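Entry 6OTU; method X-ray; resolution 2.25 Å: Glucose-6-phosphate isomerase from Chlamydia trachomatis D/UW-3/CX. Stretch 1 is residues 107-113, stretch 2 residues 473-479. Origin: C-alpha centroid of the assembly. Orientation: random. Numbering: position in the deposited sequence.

Stretch 1 (107-113) LHTATRA
Stretch 2 (473-479) LAFYEHK

Buried charge is tolerated when each charged group finds its partner, and glucose-6-phosphate isomerase from Chlamydia trachomatis offers a compact example. Two segments of one chain, at least 362 residues apart wherever they touch, meet through a few polar side chains while their backbones stay well separated: the nearest CA pairs are Thr109 CA to Ala474 CA at 8.5 Å and His108 CA to Glu477 CA at 9.4 Å. The register thus runs oppositely, though the stretches are far from strictly antiparallel. Only 205 Å² is buried, both sides summed.

Residues 473-479 lie within a longer helix, with phi near -50 to -80° and psi near -35 to -55°. Its turns are held by bonds such as Glu477 N to Leu473 O (3.0 Å) and His478 N to Ala474 O (2.9 Å). Residues 107-113 pass from loop or turn into a weakly bonded helix at about 110-113. Leu107 sits at phi/psi -132/33°; His108 and Thr109 are near -62/-31°, Ala110 at -71/-18°, Thr111 -71/-15°, Arg112 -122/-7° and Ala113 -57/-26°. Thr111 N reaches His108 O at 3.1 Å, and Thr111 OG1, with chi1 p, donates to the same His108 O at 2.6 Å, folding back onto the carbonyl three residues earlier.

The central pairing is Arg112 with Glu477, both with CA-to-CB bonds pointing toward the opposing stretch. Arg112 adopts chi1 62° (p), chi2 -93°, between wells, chi3 -164° (t) and chi4 160°. This path brings its guanidinium edge to the carboxylate of Glu477, itself extended at chi1 m and chi2 t, with chi3 -12°. Glu477 OE1 accepts from Arg112 NH2 at 2.8 Å and 161°, and from Arg112 NH1 at 3.2 Å and 136°. One oxygen thus takes a forked salt bridge, its shorter arm also the straighter. A water donates to Glu477 OE2 at 2.7 Å and accepts a weak bond from Arg112 NH1 at 3.2 Å, bridging the same two residues.

Arg112 NH2 lies 3.7 Å from Ala474 CB, the methyl sitting beside it, well off the line to Glu477 OE1. His108, chi1 50° (p) and chi2 -78°, brings CD2 to 3.3 Å from Glu477 OE1. A second water joins the imidazoles, 3.0 Å from both His108 NE2 and His478 ND1, and donates weakly to Glu477 O, also at 3.0 Å. His478, chi1 -65° (m) and chi2 -37°, has a sideways CA-to-CB bond, but its ring end comes nearer; Thr109 CG2, at chi1 p, meets His478 CE1 at the ring edge, 3.5 Å away.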

# COMPACT_ATOMS: atom_id res chain seq x y z
N LEU A 107 24.90 8.62 8.95
CA LEU A 107 25.00 10.06 9.19
C LEU A 107 23.94 10.87 8.45
O LEU A 107 24.18 12.03 8.09
CB LEU A 107 26.41 10.55 8.84
CG LEU A 107 27.39 10.31 9.99
CD1 LEU A 107 28.83 10.48 9.52
CD2 LEU A 107 27.07 11.29 11.12
N HIS A 108 22.74 10.31 8.25
CA HIS A 108 21.67 11.12 7.67
C HIS A 108 21.29 12.30 8.58
O HIS A 108 20.91 13.36 8.06
CB HIS A 108 20.45 10.25 7.36
CG HIS A 108 20.01 9.38 8.49
ND1 HIS A 108 20.66 8.21 8.83
CD2 HIS A 108 18.99 9.51 9.37
CE1 HIS A 108 20.06 7.66 9.86
NE2 HIS A 108 19.04 8.43 10.22
N THR A 109 21.43 12.18 9.91
CA THR A 109 21.15 13.34 10.77
C THR A 109 22.09 14.51 10.48
O THR A 109 21.71 15.67 10.63
CB THR A 109 21.23 12.96 12.26
OG1 THR A 109 22.51 12.40 12.58
CG2 THR A 109 20.12 11.99 12.65
N ALA A 110 23.33 14.22 10.07
CA ALA A 110 24.27 15.31 9.82
C ALA A 110 23.91 16.10 8.56
O ALA A 110 24.37 17.24 8.41
CB ALA A 110 25.69 14.75 9.73
N THR A 111 23.07 15.56 7.67
CA THR A 111 22.68 16.31 6.47
C THR A 111 21.74 17.47 6.78
O THR A 111 21.55 18.34 5.92
CB THR A 111 22.02 15.40 5.43
OG1 THR A 111 20.78 14.89 5.94
CG2 THR A 111 22.93 14.26 5.07
N ARG A 112 21.14 17.50 7.99
CA ARG A 112 20.36 18.65 8.42
C ARG A 112 20.86 19.28 9.72
O ARG A 112 20.35 20.34 10.11
CB ARG A 112 18.87 18.28 8.58
CG ARG A 112 18.55 17.19 9.64
CD ARG A 112 18.50 15.78 9.01
NE ARG A 112 17.84 14.81 9.88
CZ ARG A 112 17.32 13.64 9.48
NH1 ARG A 112 17.38 13.26 8.20
NH2 ARG A 112 16.75 12.84 10.37
N ALA A 113 21.83 18.66 10.40
CA ALA A 113 22.31 19.18 11.68
C ALA A 113 22.81 20.62 11.56
O ALA A 113 22.77 21.38 12.54
CB ALA A 113 23.40 18.26 12.24
N LEU A 473 9.08 12.88 9.14
CA LEU A 473 10.08 12.01 8.53
C LEU A 473 11.12 11.59 9.57
O LEU A 473 11.35 10.40 9.77
CB LEU A 473 10.74 12.71 7.35
CG LEU A 473 11.83 11.93 6.61
CD1 LEU A 473 11.18 10.82 5.81
CD2 LEU A 473 12.58 12.85 5.70
N ALA A 474 11.72 12.57 10.26
CA ALA A 474 12.77 12.25 11.22
C ALA A 474 12.22 11.39 12.36
O ALA A 474 12.91 10.51 12.88
CB ALA A 474 13.42 13.53 11.78
N PHE A 475 10.98 11.65 12.76
CA PHE A 475 10.31 10.86 13.78
C PHE A 475 10.38 9.37 13.47
O PHE A 475 10.74 8.56 14.33
CB PHE A 475 8.86 11.31 13.89
CG PHE A 475 8.03 10.43 14.75
CD1 PHE A 475 8.13 10.50 16.13
CD2 PHE A 475 7.10 9.57 14.18
CE1 PHE A 475 7.32 9.70 16.94
CE2 PHE A 475 6.29 8.77 14.97
CZ PHE A 475 6.39 8.84 16.36
N TYR A 476 10.00 8.99 12.25
CA TYR A 476 9.96 7.58 11.89
C TYR A 476 11.36 7.03 11.67
O TYR A 476 11.64 5.88 12.01
CB TYR A 476 9.07 7.37 10.66
CG TYR A 476 7.63 7.13 11.04
CD1 TYR A 476 7.24 5.89 11.54
CD2 TYR A 476 6.66 8.14 10.94
CE1 TYR A 476 5.92 5.65 11.91
CE2 TYR A 476 5.34 7.91 11.32
CZ TYR A 476 4.98 6.66 11.80
OH TYR A 476 3.68 6.38 12.17
N GLU A 477 12.27 7.84 11.11
CA GLU A 477 13.66 7.42 11.00
C GLU A 477 14.20 7.00 12.36
O GLU A 477 14.81 5.94 12.49
CB GLU A 477 14.53 8.52 10.38
CG GLU A 477 14.18 8.81 8.92
CD GLU A 477 15.07 9.85 8.28
OE1 GLU A 477 15.83 10.55 9.00
OE2 GLU A 477 15.02 9.97 7.03
N HIS A 478 13.93 7.80 13.39
CA HIS A 478 14.46 7.47 14.71
C HIS A 478 13.67 6.37 15.41
O HIS A 478 14.26 5.56 16.14
CB HIS A 478 14.52 8.74 15.56
CG HIS A 478 15.48 9.73 15.01
ND1 HIS A 478 16.67 9.33 14.43
CD2 HIS A 478 15.42 11.07 14.87
CE1 HIS A 478 17.31 10.40 13.99
NE2 HIS A 478 16.58 11.46 14.25
N LYS A 479 12.35 6.30 15.19
CA LYS A 479 11.58 5.15 15.66
C LYS A 479 12.22 3.85 15.22
O LYS A 479 12.45 2.95 16.04
CB LYS A 479 10.13 5.21 15.15
CG LYS A 479 9.39 3.92 15.48
CD LYS A 479 8.06 3.79 14.77
CE LYS A 479 7.28 2.63 15.36
NZ LYS A 479 6.15 2.26 14.48
O HOH W 1 17.44 7.30 12.43
O HOH W 2 16.23 11.89 5.49